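Side-chain contacts in archaeal actin homolog (Thermoplasma acidophilum, PDB 2FSJ), which binds ATP and polymerizes in the presence of nucleoside triphosphates, ATP being optimal, into bundles of helical filaments: residues Glu213-Val216 with Glu217-Phe220; Gln251-Ser255 with His256-Phe260; Met168-Gln171 with Gly172-Ala175. One frame throughout, in Å; residues are numbered along the deposited sequence.

Interaction 1: residues Glu213-Val216 with Glu217-Phe220; sequences EPVV and ELSF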
loop_
_atom_site.group_PDB
_atom_site.type_symbol
_atom_site.label_atom_id
_atom_site.label_comp_id
_atom_site.label_asym_id
_atom_site.label_seq_id
_atom_site.Cartn_x
_atom_site.Cartn_y
_atom_site.Cartn_z
ATOM N N GLU A 213 18.309 10.831 1.087
ATOM C CA GLU A 213 18.753 9.464 0.822
ATOM C C GLU A 213 18.424 8.577 2.025
ATOM O O GLU A 213 18.557 9.021 3.128
ATOM C CB GLU A 213 20.243 9.415 0.502
ATOM C CG GLU A 213 20.579 10.008 -0.851
ATOM C CD GLU A 213 20.083 9.168 -2.025
ATOM O OE1 GLU A 213 20.411 7.969 -2.046
ATOM O OE2 GLU A 213 19.350 9.722 -2.876
ATOM N N PRO A 214 18.010 7.332 1.801
ATOM C CA PRO A 214 17.798 6.404 2.904
ATOM C C PRO A 214 19.061 6.092 3.683
ATOM O O PRO A 214 20.167 6.093 3.137
ATOM C CB PRO A 214 17.334 5.114 2.205
ATOM C CG PRO A 214 16.945 5.499 0.901
ATOM C CD PRO A 214 17.747 6.689 0.505
ATOM N N VAL A 215 18.866 5.857 4.980
ATOM C CA VAL A 215 19.893 5.384 5.842
ATOM C C VAL A 215 19.616 3.875 6.019
ATOM O O VAL A 215 18.731 3.468 6.800
ATOM C CB VAL A 215 19.905 6.126 7.201
ATOM C CG1 VAL A 215 21.077 5.657 8.009
ATOM C CG2 VAL A 215 19.930 7.677 7.001
ATOM N N VAL A 216 20.347 3.054 5.284
ATOM C CA VAL A 216 20.078 1.623 5.273
ATOM C C VAL A 216 20.196 0.992 6.635
ATOM O O VAL A 216 19.430 0.085 6.969
ATOM C CB VAL A 216 20.892 0.846 4.195
ATOM C CG1 VAL A 216 20.585 1.385 2.827
ATOM C CG2 VAL A 216 22.391 0.911 4.457
ATOM N N GLU A 217 21.093 1.520 7.473
ATOM C CA GLU A 217 21.369 0.912 8.752
ATOM C C GLU A 217 20.196 1.088 9.712
ATOM O O GLU A 217 20.125 0.410 10.742
ATOM C CB GLU A 217 22.637 1.551 9.367
ATOM C CG GLU A 217 23.880 1.278 8.566
ATOM C CD GLU A 217 24.109 2.261 7.426
ATOM O OE1 GLU A 217 23.275 3.151 7.235
ATOM O OE2 GLU A 217 25.134 2.119 6.695
ATOM N N LEU A 218 19.321 2.061 9.414
ATOM C CA LEU A 218 18.251 2.496 10.313
ATOM C C LEU A 218 16.887 2.257 9.663
ATOM O O LEU A 218 15.910 2.823 10.102
ATOM C CB LEU A 218 18.399 3.992 10.652
ATOM C CG LEU A 218 19.675 4.374 11.439
ATOM C CD1 LEU A 218 19.656 5.845 11.788
ATOM C CD2 LEU A 218 19.867 3.524 12.669
ATOM N N SER A 219 16.852 1.403 8.637
ATOM C CA SER A 219 15.636 1.143 7.880
ATOM C C SER A 219 15.411 -0.353 7.915
ATOM O O SER A 219 16.344 -1.129 7.840
ATOM C CB SER A 219 15.766 1.664 6.426
ATOM O OG SER A 219 15.993 3.076 6.419
ATOM N N PHE A 220 14.171 -0.779 8.025
ATOM C CA PHE A 220 13.895 -2.191 8.343
ATOM C C PHE A 220 12.399 -2.471 8.235
ATOM O O PHE A 220 11.606 -1.529 8.143
ATOM C CB PHE A 220 14.393 -2.536 9.773
ATOM C CG PHE A 220 13.903 -1.577 10.845
ATOM C CD1 PHE A 220 12.716 -1.793 11.528
ATOM C CD2 PHE A 220 14.655 -0.467 11.190
ATOM C CE1 PHE A 220 12.300 -0.886 12.505
ATOM C CE2 PHE A 220 14.229 0.411 12.144
ATOM C CZ PHE A 220 13.062 0.229 12.776
HETATM O O HOH W 1 23.018 4.296 4.440
#

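Interaction 2: residues Gln251-Ser255 with His256-Phe260; sequences QEALS and HPVMF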
loop_
_atom_site.group_PDB
_atom_site.type_symbol
_atom_site.label_atom_id
_atom_site.label_comp_id
_atom_site.label_asym_id
_atom_site.label_seq_id
_atom_site.Cartn_x
_atom_site.Cartn_y
_atom_site.Cartn_z
ATOM N N GLN A 251 -12.085 -6.586 10.784
ATOM C CA GLN A 251 -11.392 -5.316 10.527
ATOM C C GLN A 251 -12.328 -4.124 10.826
ATOM O O GLN A 251 -11.948 -3.193 11.516
ATOM C CB GLN A 251 -10.850 -5.281 9.092
ATOM C CG GLN A 251 -10.152 -3.944 8.735
ATOM C CD GLN A 251 -9.134 -4.098 7.631
ATOM O OE1 GLN A 251 -9.265 -4.974 6.800
ATOM N NE2 GLN A 251 -8.095 -3.253 7.637
ATOM N N GLU A 252 -13.584 -4.208 10.397
ATOM C CA GLU A 252 -14.567 -3.163 10.733
ATOM C C GLU A 252 -14.704 -3.042 12.219
ATOM O O GLU A 252 -14.759 -1.947 12.748
ATOM C CB GLU A 252 -15.954 -3.482 10.196
ATOM C CG GLU A 252 -16.127 -3.509 8.699
ATOM C CD GLU A 252 -17.617 -3.624 8.345
ATOM O OE1 GLU A 252 -18.437 -2.939 9.028
ATOM O OE2 GLU A 252 -17.971 -4.420 7.423
ATOM N N ALA A 253 -14.722 -4.177 12.909
ATOM C CA ALA A 253 -14.949 -4.184 14.350
ATOM C C ALA A 253 -13.825 -3.536 15.156
ATOM O O ALA A 253 -13.960 -3.309 16.354
ATOM C CB ALA A 253 -15.260 -5.616 14.836
ATOM N N LEU A 254 -12.699 -3.225 14.510
ATOM C CA LEU A 254 -11.667 -2.385 15.145
ATOM C C LEU A 254 -12.115 -0.934 15.461
ATOM O O LEU A 254 -11.692 -0.357 16.458
ATOM C CB LEU A 254 -10.414 -2.295 14.252
ATOM C CG LEU A 254 -9.558 -3.536 14.026
ATOM C CD1 LEU A 254 -8.518 -3.188 12.948
ATOM C CD2 LEU A 254 -8.880 -4.079 15.273
ATOM N N SER A 255 -12.921 -0.350 14.582
ATOM C CA SER A 255 -13.364 1.059 14.697
ATOM C C SER A 255 -14.766 1.225 15.296
ATOM O O SER A 255 -15.034 2.180 16.051
ATOM C CB SER A 255 -13.301 1.689 13.305
ATOM O OG SER A 255 -12.019 1.463 12.750
ATOM N N HIS A 256 -15.658 0.287 15.002
ATOM C CA HIS A 256 -17.005 0.330 15.569
ATOM C C HIS A 256 -17.677 -1.053 15.727
ATOM O O HIS A 256 -17.379 -2.002 14.998
ATOM C CB HIS A 256 -17.908 1.246 14.731
ATOM C CG HIS A 256 -18.007 0.840 13.306
ATOM N ND1 HIS A 256 -17.125 1.285 12.345
ATOM C CD2 HIS A 256 -18.877 0.021 12.673
ATOM C CE1 HIS A 256 -17.442 0.747 11.179
ATOM N NE2 HIS A 256 -18.508 -0.018 11.349
ATOM N N PRO A 257 -18.643 -1.145 16.631
ATOM C CA PRO A 257 -19.316 -2.438 16.842
ATOM C C PRO A 257 -20.039 -2.869 15.576
ATOM O O PRO A 257 -20.461 -2.067 14.735
ATOM C CB PRO A 257 -20.250 -2.177 18.032
ATOM C CG PRO A 257 -19.725 -0.876 18.664
ATOM C CD PRO A 257 -19.202 -0.081 17.501
ATOM N N VAL A 258 -20.089 -4.178 15.397
ATOM C CA VAL A 258 -20.694 -4.793 14.238
ATOM C C VAL A 258 -21.676 -5.841 14.721
ATOM O O VAL A 258 -21.619 -6.275 15.873
ATOM C CB VAL A 258 -19.649 -5.468 13.317
ATOM C CG1 VAL A 258 -18.684 -4.411 12.699
ATOM C CG2 VAL A 258 -18.859 -6.611 14.066
ATOM N N MET A 259 -22.556 -6.236 13.815
ATOM C CA MET A 259 -23.512 -7.305 14.031
ATOM C C MET A 259 -23.020 -8.545 13.316
ATOM O O MET A 259 -22.628 -8.460 12.142
ATOM C CB MET A 259 -24.876 -6.936 13.420
ATOM C CG MET A 259 -25.559 -5.751 14.009
ATOM S SD MET A 259 -25.785 -5.871 15.804
ATOM C CE MET A 259 -26.792 -7.335 15.967
ATOM N N PHE A 260 -23.058 -9.675 14.021
ATOM C CA PHE A 260 -22.770 -10.988 13.459
ATOM C C PHE A 260 -23.694 -12.019 14.134
ATOM O O PHE A 260 -23.801 -12.065 15.359
ATOM C CB PHE A 260 -21.278 -11.376 13.606
ATOM C CG PHE A 260 -20.931 -12.671 12.911
ATOM C CD1 PHE A 260 -20.896 -12.738 11.512
ATOM C CD2 PHE A 260 -20.682 -13.835 13.643
ATOM C CE1 PHE A 260 -20.618 -13.939 10.856
ATOM C CE2 PHE A 260 -20.399 -15.056 12.988
ATOM C CZ PHE A 260 -20.368 -15.102 11.592
#

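Interaction 3: residues Met168-Gln171 with Gly172-Ala175; sequences MRPQ and GVGA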
loop_
_atom_site.group_PDB
_atom_site.type_symbol
_atom_site.label_atom_id
_atom_site.label_comp_id
_atom_site.label_asym_id
_atom_site.label_seq_id
_atom_site.Cartn_x
_atom_site.Cartn_y
_atom_site.Cartn_z
ATOM N N MET A 168 11.607 3.684 -10.261
ATOM C CA MET A 168 11.354 3.088 -8.955
ATOM C C MET A 168 12.031 3.860 -7.846
ATOM O O MET A 168 13.188 4.244 -7.986
ATOM C CB MET A 168 11.874 1.655 -8.942
ATOM C CG MET A 168 11.174 0.743 -9.926
ATOM S SD MET A 168 9.493 0.375 -9.462
ATOM C CE MET A 168 9.691 -0.848 -8.060
ATOM N N ARG A 169 11.344 4.008 -6.714
ATOM C CA ARG A 169 11.955 4.568 -5.505
ATOM C C ARG A 169 11.619 3.669 -4.336
ATOM O O ARG A 169 10.582 3.032 -4.407
ATOM C CB ARG A 169 11.386 5.935 -5.220
ATOM C CG ARG A 169 11.888 7.024 -6.132
ATOM C CD ARG A 169 13.385 7.304 -6.028
ATOM N NE ARG A 169 13.748 8.361 -6.962
ATOM C CZ ARG A 169 14.096 8.174 -8.236
ATOM N NH1 ARG A 169 14.177 6.948 -8.778
ATOM N NH2 ARG A 169 14.399 9.235 -8.976
ATOM N N PRO A 170 12.447 3.623 -3.278
ATOM C CA PRO A 170 12.127 2.830 -2.085
ATOM C C PRO A 170 10.838 3.272 -1.445
ATOM O O PRO A 170 10.560 4.473 -1.379
ATOM C CB PRO A 170 13.332 3.080 -1.162
ATOM C CG PRO A 170 14.443 3.333 -2.097
ATOM C CD PRO A 170 13.775 4.228 -3.129
ATOM N N GLN A 171 10.017 2.315 -0.995
ATOM C CA GLN A 171 8.838 2.636 -0.252
ATOM C C GLN A 171 9.247 3.497 0.985
ATOM O O GLN A 171 10.280 3.237 1.635
ATOM C CB GLN A 171 8.158 1.338 0.211
ATOM C CG GLN A 171 6.836 1.539 0.913
ATOM C CD GLN A 171 6.043 0.220 1.019
ATOM O OE1 GLN A 171 5.945 -0.522 0.030
ATOM N NE2 GLN A 171 5.537 -0.078 2.199
ATOM N N GLY A 172 8.480 4.535 1.246
ATOM C CA GLY A 172 8.848 5.537 2.224
ATOM C C GLY A 172 9.559 6.754 1.648
ATOM O O GLY A 172 9.326 7.872 2.080
ATOM N N VAL A 173 10.470 6.541 0.726
ATOM C CA VAL A 173 11.120 7.656 0.040
ATOM C C VAL A 173 10.099 8.388 -0.828
ATOM O O VAL A 173 10.150 9.606 -0.899
ATOM C CB VAL A 173 12.329 7.173 -0.804
ATOM C CG1 VAL A 173 12.833 8.235 -1.789
ATOM C CG2 VAL A 173 13.437 6.728 0.118
ATOM N N GLY A 174 9.200 7.640 -1.487
ATOM C CA GLY A 174 8.095 8.248 -2.236
ATOM C C GLY A 174 7.312 9.225 -1.374
ATOM O O GLY A 174 7.154 10.391 -1.730
ATOM N N ALA A 175 6.873 8.796 -0.201
ATOM C CA ALA A 175 6.147 9.660 0.677
ATOM C C ALA A 175 6.955 10.912 1.147
ATOM O O ALA A 175 6.434 12.038 1.193
ATOM C CB ALA A 175 5.651 8.878 1.882
#

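Interaction 1: residues Glu213-Val216 with Glu217-Phe220
Val215 O accepts two hydrogen bonds from the segment that follows it. Ser219 OG donates one to Val215 O at 2.8 Å. Leu218 N donates the other to Val215 O at 3.0 Å. The donors come from opposite faces of the carbonyl plane, each about 50° out of it, so the oxygen is gripped from above and below. A third, weak bond runs from Ser219 N to Val216 O at 3.3 Å. The Leu218 N bond closes a beta turn over Val215-Leu218, and the backbone angles at its two central residues, Val216 and Glu217, fit type I. This turn interrupts strand 213-222, the outermost strand that pairs antiparallel with strand 202-208 in a beta hairpin. Val215 and Phe220, flanking the break, bond by backbone to Thr206 and Val204. Ser219 OG bridges the gap, since it is also hydrogen-bonded to Thr206 N; its chi1 of -60° turns the hydroxyl back beside its own N toward the turn. Losing the hydroxyl, as with an alanine here, would probably leave Thr206 N without this partner and Val215 O with Leu218 N as its remaining donor of the two. Val215 CG1 packs 3.9 Å from Leu218 CG, the two side chains lying side by side and pointing the same way, with Tyr191 against both. Glu217, bent at chi2 (85°), folds its carboxylate back so that OE1 comes 3.4 Å from Val215 CG1. A water joins that OE1, to which it donates, with Val216 N, from which it accepts.

Interaction 2: residues Gln251-Ser255 with His256-Phe260
His256 folds back over Glu252, on helix 247-253. Its chi1 of 58° sets CG between the backbone N and the carbonyl carbon, which brings one face of the His256 ring over Glu252 O; the oxygen stands 4.0 Å from the ring plane, displaced toward the rim near CE1. Glu252 O also takes a nearly straight hydrogen bond from His256 N at 3.3 Å (N-H...O angle 172°), lying in the carbonyl plane. A second reaches Glu252 O from Ser255 N at 3.0 Å. Backbone and ring of His256 thus both lie against one carbonyl. The Glu252 side chain, extended beyond CG, runs past the imidazole: Glu252 OE1 is 3.7 Å from His256 NE2, and no hydrogen bond is formed at this distance. The carboxylate and ring planes are 49° apart. This is the turn that leads from helix 247-253 into strand 258-260, which pairs antiparallel with strand 263-265; the helix also carries Gln251, an ATP-binding residue. Ala253 CA contributes a CA-H...O contact to His256 O at 3.3 Å. On strand 258-260, Val258 points back at the helix and divides its methyl groups between two residues. Val258 CG1, placed beside the backbone N, meets Glu252 CB at 3.8 Å, while CG2 meets Ala253 CB at the same distance. Leu249 of the helix and Val265 of the neighbouring strand also touch Val258, and Leu233 of helix 226-241 lies against Ala253.

Interaction 3: residues Met168-Gln171 with Gly172-Ala175
Pro170 O is approached by two successive backbone amides from the first turn of the following helix. Val173 N bonds Pro170 O at 3.0 Å, though bent, with an N-H...O angle of 132° and the donor above the carbonyl plane. Gly174 N adds a weak bond to Pro170 O at 3.4 Å. Val173 CB rests 3.3 Å from Pro170 O. Beyond it, Val173 CG2 continues to the proline ring, 3.9 Å from Pro170 CB. That methyl sits beside the backbone N of Val173 because chi1 is 167°, and the two side chains cross obliquely. Here strand 158-170 of the large mixed sheet passes into helix 173-182, with Gly172 as N-cap residue. The positive phi of Gly172 (95°) suits a residue with no CB, since one would be jammed against Gln171 O. The join probably lies, as in actins, between the two halves of the molecule near the floor of the nucleotide cleft. Gln171 is extended, its side chain about 8 Å from that of ATP-binding Lys34, and its NE2 is hydrogen-bonded to Asp92 OD2 and, weakly, to Asp196 OD2. On the strand before Pro170, Arg169 curls back: Arg169 NH1 donates to Met168 O at 3.0 Å, with the oxygen close to the guanidinium plane, while Arg169 CD only brushes Val173 CG1 at 4.4 Å.

Along the chain the order is interaction 3, interaction 1, interaction 2. Interactions 3 and 1 have centres about 12 Å apart and touch through Pro214 CG and Val173 CG2 at 3.8 Å. Interaction 3 is in the actin-like N-terminal region, where strand 158-170 lies in the seven-stranded sheet; interaction 1 is in the MreB-like C-terminal region, where strand 213-222 edges the four-stranded one. Their packing is consistent with a contact between the two halves of the actin fold. Interaction 2 stands apart, its centre about 33 Å from that of interaction 3 and about 37 Å from that of interaction 1. It too is in the C-terminal region, but in a small helix-and-hairpin part that includes ATP-binding Gln251.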